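Local atomic coordinates of CocE/NonD family hydrolase (Staphylococcus aureus subsp. aureus COL, PDB entry 3III), a protein that probably hydrolyses ester or amide bonds, as a CocE/NonD family alpha/beta hydrolase related to X-Pro dipeptidyl-peptidases. Residues Pro361-Ala366 / Asp551-Ile556; Ser394-Phe399 / Gly506-Val511. All blocks are in the same frame, centred on the assembly; numbering follows the deposited sequence.

Contact 1. Residues Pro361-Ala366 / Asp551-Ile556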
# COMPACT_ATOMS: atom_id res chain seq x y z
N PRO A 361 21.46 0.38 17.24
CA PRO A 361 21.43 1.83 17.20
C PRO A 361 22.66 2.40 16.55
O PRO A 361 23.77 1.89 16.77
CB PRO A 361 21.43 2.22 18.70
CG PRO A 361 22.00 1.06 19.42
CD PRO A 361 21.85 -0.15 18.56
N LEU A 362 22.48 3.43 15.76
CA LEU A 362 23.56 4.31 15.32
C LEU A 362 23.28 5.75 15.85
O LEU A 362 22.24 6.35 15.52
CB LEU A 362 23.67 4.31 13.81
CG LEU A 362 24.19 3.02 13.16
CD1 LEU A 362 23.99 3.15 11.59
CD2 LEU A 362 25.64 2.78 13.54
N TYR A 363 24.17 6.27 16.69
CA TYR A 363 23.97 7.56 17.36
C TYR A 363 24.38 8.74 16.49
O TYR A 363 25.42 8.71 15.85
CB TYR A 363 24.72 7.58 18.68
CG TYR A 363 24.29 6.46 19.61
CD1 TYR A 363 23.16 6.58 20.40
CD2 TYR A 363 24.96 5.25 19.63
CE1 TYR A 363 22.74 5.54 21.24
CE2 TYR A 363 24.55 4.22 20.44
CZ TYR A 363 23.46 4.36 21.23
OH TYR A 363 23.07 3.33 22.05
N LEU A 364 23.51 9.75 16.43
CA LEU A 364 23.74 10.94 15.60
C LEU A 364 24.68 11.88 16.32
O LEU A 364 24.57 12.03 17.54
CB LEU A 364 22.44 11.72 15.40
CG LEU A 364 21.52 11.29 14.29
CD1 LEU A 364 21.02 9.88 14.53
CD2 LEU A 364 20.40 12.30 14.20
N ASN A 365 25.55 12.55 15.57
CA ASN A 365 26.42 13.60 16.10
C ASN A 365 26.17 14.85 15.23
O ASN A 365 26.55 14.87 14.05
CB ASN A 365 27.90 13.18 16.02
CG ASN A 365 28.84 14.21 16.61
OD1 ASN A 365 28.40 15.31 16.91
ND2 ASN A 365 30.08 13.84 16.89
N ALA A 366 25.57 15.90 15.81
CA ALA A 366 25.22 17.17 15.10
C ALA A 366 26.45 17.99 14.61
O ALA A 366 26.33 18.78 13.65
CB ALA A 366 24.31 18.09 16.01
N ASP A 551 19.98 11.51 23.34
CA ASP A 551 20.41 10.26 22.66
C ASP A 551 19.71 10.05 21.33
O ASP A 551 19.11 9.01 21.08
CB ASP A 551 20.25 9.05 23.59
CG ASP A 551 18.78 8.77 23.96
OD1 ASP A 551 17.89 9.63 23.79
OD2 ASP A 551 18.53 7.63 24.39
N SER A 552 19.81 11.04 20.47
CA SER A 552 19.32 10.93 19.12
C SER A 552 20.04 9.77 18.44
O SER A 552 21.25 9.67 18.50
CB SER A 552 19.59 12.24 18.38
OG SER A 552 18.83 13.25 19.00
N GLN A 553 19.28 8.88 17.82
CA GLN A 553 19.84 7.66 17.23
C GLN A 553 18.88 7.12 16.20
O GLN A 553 17.68 7.43 16.27
CB GLN A 553 20.00 6.63 18.33
CG GLN A 553 18.68 6.29 19.02
CD GLN A 553 18.90 5.42 20.22
OE1 GLN A 553 18.94 4.18 20.11
NE2 GLN A 553 19.05 6.05 21.37
N LEU A 554 19.42 6.34 15.27
CA LEU A 554 18.68 5.59 14.28
C LEU A 554 18.76 4.10 14.61
O LEU A 554 19.83 3.55 14.72
CB LEU A 554 19.22 5.88 12.86
CG LEU A 554 18.48 5.11 11.73
CD1 LEU A 554 17.02 5.66 11.46
CD2 LEU A 554 19.44 5.17 10.53
N ILE A 555 17.62 3.45 14.84
CA ILE A 555 17.59 2.01 15.04
C ILE A 555 17.46 1.35 13.63
O ILE A 555 16.50 1.64 12.92
CB ILE A 555 16.40 1.58 15.90
CG1 ILE A 555 16.41 2.24 17.27
CG2 ILE A 555 16.32 0.05 16.03
CD1 ILE A 555 17.60 1.93 18.09
N ILE A 556 18.38 0.48 13.29
CA ILE A 556 18.39 -0.18 12.00
C ILE A 556 18.22 -1.70 12.15
O ILE A 556 18.76 -2.28 13.07
CB ILE A 556 19.65 0.14 11.19
CG1 ILE A 556 20.93 -0.38 11.87
CG2 ILE A 556 19.69 1.62 10.85
CD1 ILE A 556 22.17 -0.19 10.98
O HOH W 1 23.26 11.29 19.68
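Strands P361-N365 and Q553-I556 run antiparallel as neighbours, their axes 4.4 Å apart at closest approach and their directions 159° apart. L362 and L554 form the hydrogen-bonded pair: L362 N donates to L554 O and L554 N to L362 O, each at 2.8 Å. Two residues on, L364 N reaches S552 O, just before the second strand begins, at 3.1 Å from above the carbonyl plane, and a water donates to both S552 O and L364 O, bridging the two segments where the pairing ends. P361, Y363, Q553 and I555 share one face. There Q553, its CG between backbone N and carbonyl carbon (chi1 59°), lies beside Y363 and points the same way, with amide and ring planes 62° apart and NE2 3.7 Å from Y363 CE1. The amide is held from its own segment, since Q553 NE2 gives an in-plane N-H to D551 O at 3.0 Å; Q553 OE1 is turned to P361 CB (3.5 Å). CD1 of I555 packs on the same proline carbon. On the other face L362 CD1 meets I556 CD1 at 3.9 Å, while L364 CD1 rests against the Q553 backbone. S552 OG hydrogen-bonds with Y545 O and W414 N, outside the pair, and L554 lies on L411 of the next strand. This is an antiparallel strand pair of the C-terminal non-catalytic domain, its leucine face turned to the beta-sandwich interior.

Contact 2. Residues Ser394-Phe399 / Gly506-Val511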
# COMPACT_ATOMS: atom_id res chain seq x y z
N SER A 394 22.05 16.30 7.83
CA SER A 394 22.23 14.92 7.48
C SER A 394 23.36 14.23 8.23
O SER A 394 24.22 14.88 8.79
CB SER A 394 22.36 14.76 5.98
OG SER A 394 23.67 14.91 5.56
N PHE A 395 23.29 12.91 8.27
CA PHE A 395 24.15 12.07 9.10
C PHE A 395 24.47 10.78 8.40
O PHE A 395 23.57 10.06 7.96
CB PHE A 395 23.43 11.74 10.39
CG PHE A 395 22.94 12.95 11.12
CD1 PHE A 395 23.75 13.59 12.05
CD2 PHE A 395 21.69 13.49 10.85
CE1 PHE A 395 23.35 14.70 12.70
CE2 PHE A 395 21.28 14.67 11.51
CZ PHE A 395 22.09 15.26 12.44
N LYS A 396 25.75 10.43 8.34
CA LYS A 396 26.20 9.33 7.49
C LYS A 396 26.99 8.30 8.25
O LYS A 396 27.75 8.65 9.17
CB LYS A 396 27.09 9.80 6.37
CG LYS A 396 26.44 10.72 5.39
CD LYS A 396 27.53 11.28 4.48
CE LYS A 396 26.93 12.07 3.37
NZ LYS A 396 27.81 13.20 3.00
N TYR A 397 26.84 7.05 7.79
CA TYR A 397 27.63 5.92 8.21
C TYR A 397 28.06 5.10 6.97
O TYR A 397 27.24 4.70 6.17
CB TYR A 397 26.80 5.05 9.15
CG TYR A 397 27.54 3.84 9.63
CD1 TYR A 397 28.43 3.92 10.69
CD2 TYR A 397 27.38 2.59 8.98
CE1 TYR A 397 29.16 2.82 11.12
CE2 TYR A 397 28.12 1.48 9.39
CZ TYR A 397 29.00 1.60 10.48
OH TYR A 397 29.74 0.53 10.90
N THR A 398 29.36 4.85 6.84
CA THR A 398 29.90 4.05 5.75
C THR A 398 30.16 2.65 6.28
O THR A 398 30.85 2.46 7.27
CB THR A 398 31.19 4.69 5.22
OG1 THR A 398 30.85 5.94 4.60
CG2 THR A 398 31.85 3.81 4.17
N PHE A 399 29.61 1.65 5.59
CA PHE A 399 29.72 0.25 6.04
C PHE A 399 31.08 -0.34 5.74
O PHE A 399 31.67 -0.10 4.69
CB PHE A 399 28.63 -0.61 5.41
CG PHE A 399 27.29 -0.24 5.89
CD1 PHE A 399 26.78 -0.80 7.04
CD2 PHE A 399 26.56 0.73 5.25
CE1 PHE A 399 25.54 -0.43 7.52
CE2 PHE A 399 25.32 1.10 5.74
CZ PHE A 399 24.82 0.50 6.88
N GLY A 506 31.72 -0.31 1.88
CA GLY A 506 32.08 0.93 1.19
C GLY A 506 30.93 1.84 0.85
O GLY A 506 31.13 3.01 0.50
N GLU A 507 29.71 1.31 0.92
CA GLU A 507 28.53 2.12 0.66
C GLU A 507 28.09 2.82 1.95
O GLU A 507 28.48 2.40 3.03
CB GLU A 507 27.41 1.27 0.04
CG GLU A 507 27.78 0.80 -1.40
CD GLU A 507 26.65 0.14 -2.19
OE1 GLU A 507 25.88 -0.69 -1.65
OE2 GLU A 507 26.59 0.44 -3.41
N THR A 508 27.26 3.85 1.83
CA THR A 508 26.88 4.70 2.96
C THR A 508 25.39 4.80 3.16
O THR A 508 24.66 4.92 2.20
CB THR A 508 27.42 6.08 2.66
OG1 THR A 508 28.86 5.97 2.55
CG2 THR A 508 27.04 7.14 3.79
N LEU A 509 24.95 4.79 4.40
CA LEU A 509 23.58 5.13 4.73
C LEU A 509 23.59 6.54 5.23
O LEU A 509 24.49 6.96 6.03
CB LEU A 509 23.06 4.16 5.82
CG LEU A 509 21.65 4.43 6.36
CD1 LEU A 509 20.99 3.12 6.91
CD2 LEU A 509 21.64 5.52 7.41
N GLU A 510 22.62 7.29 4.77
CA GLU A 510 22.48 8.69 5.14
C GLU A 510 21.08 8.95 5.66
O GLU A 510 20.09 8.62 5.00
CB GLU A 510 22.76 9.60 3.96
CG GLU A 510 22.74 11.10 4.30
CD GLU A 510 22.93 11.96 3.05
OE1 GLU A 510 22.48 11.55 1.95
OE2 GLU A 510 23.52 13.04 3.17
N VAL A 511 21.01 9.50 6.86
CA VAL A 511 19.78 10.03 7.38
C VAL A 511 19.70 11.51 7.00
O VAL A 511 20.64 12.25 7.25
CB VAL A 511 19.76 9.99 8.93
CG1 VAL A 511 18.61 10.86 9.44
CG2 VAL A 511 19.63 8.61 9.40
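F395-T398 pairs with T508-V511 in antiparallel register, the strand axes 4.6 Å apart at closest approach and 161° between their directions. Reciprocal backbone bonds join F395 to V511 and Y397 to L509; beyond the strands, F399 N donates to E507 O and G506 N to F399 O, continuing the pairing into the loops. K396, T398, T508 and E510 occupy one face. E510 extends with CG anti to its backbone N (chi1 -175°), alongside K396, and its OE2 accepts S394 OG at 3.0 Å on the anti side of the carboxylate. K396 NZ stays 4.3 Å from E510 OE2, too far for a salt bridge, though its charge may still stabilise the carboxylate. The hydroxyls of T398 and T508 meet at 2.9 Å between their OG1 atoms, and T508 CG2 packs on K396 CB at 3.7 Å. At the opposite face F399 brings a ring edge to L509, CE2 to CB 3.8 Å, while CD2 of Y397 stands 3.8 Å over the centre of the F399 ring. F395 and V511 continue this apolar side, both packing on L371. One side polar, the other apolar and packed on a second sheet, is the alternation expected of beta-sandwich strands.

Overall arrangement
Contacts 1 and 2 belong to two different antiparallel sheets of the C-terminal domain, and their centres lie about 12 Å apart. The apolar faces of the sheets meet: L554 CD2 of contact 1 lies 3.6 Å from V511 CG2 and 3.8 Å from L509 CD2 of contact 2, and L364 CD2 packs on F395 CE2 at 3.7 Å. L371, from the strand next to 358-365, fills in beside both. In sequence, both segments of contact 2 fall between those of contact 1, so the outer pairing closes the longer connection. The two centres are about 28 and 27 Å from the centre of the chain, and both contacts are packing within the C-terminal domain named non-catalytic.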